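Hypothetical membrane spanning protein (Thermus thermophilus, PDB 2VPZ) is probably the quinone-binding membrane anchor subunit of a polysulfide reductase, passing electrons from quinol toward the catalytic subunits of the complex. Local coordinates at residues L34-H39 and W118-F123. Numbering follows the deposited sequence.
Sequences LAALLH and WALLVF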
# COMPACT_ATOMS: atom_id res chain seq x y z
N LEU C 34 21.07 11.49 49.47
CA LEU C 34 20.95 11.81 50.88
C LEU C 34 22.35 12.11 51.48
O LEU C 34 22.54 13.13 52.15
CB LEU C 34 20.27 10.68 51.66
CG LEU C 34 18.78 10.49 51.33
CD1 LEU C 34 18.08 9.76 52.49
CD2 LEU C 34 18.11 11.87 51.06
N ALA C 35 23.32 11.23 51.25
CA ALA C 35 24.68 11.45 51.76
C ALA C 35 25.28 12.78 51.21
O ALA C 35 25.97 13.50 51.95
CB ALA C 35 25.61 10.26 51.41
N ALA C 36 25.01 13.11 49.95
CA ALA C 36 25.51 14.35 49.32
C ALA C 36 24.91 15.63 49.95
O ALA C 36 25.64 16.56 50.32
CB ALA C 36 25.25 14.33 47.78
N LEU C 37 23.58 15.67 50.06
CA LEU C 37 22.84 16.78 50.66
C LEU C 37 23.20 16.94 52.17
O LEU C 37 23.07 18.03 52.73
CB LEU C 37 21.31 16.59 50.49
CG LEU C 37 20.67 16.69 49.08
CD1 LEU C 37 19.14 16.49 49.16
CD2 LEU C 37 20.99 18.05 48.44
N LEU C 38 23.60 15.85 52.82
CA LEU C 38 23.99 15.86 54.25
C LEU C 38 25.38 16.49 54.38
O LEU C 38 25.59 17.38 55.20
CB LEU C 38 23.92 14.46 54.90
CG LEU C 38 22.50 13.96 55.28
CD1 LEU C 38 22.54 12.47 55.65
CD2 LEU C 38 21.92 14.81 56.42
N HIS C 39 26.34 16.02 53.59
CA HIS C 39 27.67 16.62 53.60
C HIS C 39 27.54 18.12 53.32
O HIS C 39 28.30 18.93 53.86
CB HIS C 39 28.61 16.00 52.57
CG HIS C 39 29.43 14.87 53.03
ND1 HIS C 39 28.99 13.58 52.97
CD2 HIS C 39 30.61 14.83 53.65
CE1 HIS C 39 29.87 12.79 53.55
NE2 HIS C 39 30.87 13.54 53.96
N TRP C 118 29.58 18.04 45.94
CA TRP C 118 28.80 18.55 44.78
C TRP C 118 28.91 17.51 43.65
O TRP C 118 27.97 17.31 42.88
CB TRP C 118 29.31 19.91 44.29
CG TRP C 118 28.76 21.11 45.02
CD1 TRP C 118 29.45 21.97 45.84
CD2 TRP C 118 27.39 21.59 45.01
NE1 TRP C 118 28.61 22.95 46.32
CE2 TRP C 118 27.34 22.74 45.83
CE3 TRP C 118 26.21 21.16 44.38
CZ2 TRP C 118 26.15 23.48 46.05
CZ3 TRP C 118 25.01 21.89 44.60
CH2 TRP C 118 25.00 23.03 45.43
N ALA C 119 30.09 16.89 43.55
CA ALA C 119 30.34 15.82 42.59
C ALA C 119 29.38 14.66 42.94
O ALA C 119 28.64 14.19 42.07
CB ALA C 119 31.81 15.31 42.65
N LEU C 120 29.39 14.21 44.20
CA LEU C 120 28.49 13.13 44.61
C LEU C 120 27.08 13.57 44.29
O LEU C 120 26.22 12.77 43.90
CB LEU C 120 28.57 12.75 46.12
CG LEU C 120 27.79 11.45 46.48
CD1 LEU C 120 28.39 10.24 45.71
CD2 LEU C 120 27.81 11.21 47.99
N LEU C 121 26.80 14.87 44.41
CA LEU C 121 25.44 15.31 44.07
C LEU C 121 25.12 15.09 42.58
O LEU C 121 24.04 14.61 42.25
CB LEU C 121 25.16 16.78 44.40
CG LEU C 121 23.67 17.08 44.09
CD1 LEU C 121 22.87 17.20 45.40
CD2 LEU C 121 23.53 18.35 43.23
N VAL C 122 26.03 15.45 41.68
CA VAL C 122 25.80 15.30 40.25
C VAL C 122 25.78 13.84 39.75
O VAL C 122 24.99 13.50 38.84
CB VAL C 122 26.83 16.12 39.40
CG1 VAL C 122 26.91 15.52 37.98
CG2 VAL C 122 26.42 17.62 39.34
N PHE C 123 26.63 12.98 40.31
CA PHE C 123 26.69 11.57 39.92
C PHE C 123 25.49 10.79 40.45
O PHE C 123 25.07 9.79 39.85
CB PHE C 123 27.99 10.90 40.36
CG PHE C 123 29.23 11.50 39.76
CD1 PHE C 123 30.40 11.63 40.51
CD2 PHE C 123 29.21 11.99 38.46
CE1 PHE C 123 31.53 12.24 39.96
CE2 PHE C 123 30.33 12.60 37.89
CZ PHE C 123 31.49 12.73 38.65
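L120 and L121 both set CG anti to the backbone N (chi1 -176° in L121), and their branches pass on two sides of A36; L37 instead turns CG anti to its carbonyl carbon (chi1 -68°), and its end approaches L121. The CB of A36 points toward helix 117-136. Its methyl sits against the backbone itself, with CB 3.7 Å from L121 N, and its CB lies 4.0 Å from CB of L120. A side chain this small lets the CA atoms of A36 and L121 come within 5.3 Å of each other, while the segment axes, roughly antiparallel with 153° between their directions, approach to 8.4 Å. L120 reaches across with CD2, which rests 3.9 Å from A36 N and also touches CB of A35; a branched leucine suits this buried place because one methyl can span both alanines. On the other flank L37 and L121 meet through single methyls, CD2 of L37 to CD1 of L121 at 3.7 Å, at the surface of the bundle, where apolar groups can face lipid. A35 also touches T50 of helix 46-65, and L120 touches T102 of helix 88-107. No hydrogen bond links the two segments. Two predicted transmembrane helices are thus joined here by dispersion forces and close fit, with the small A36 at the point where the backbones come closest and leucines filling its flanks.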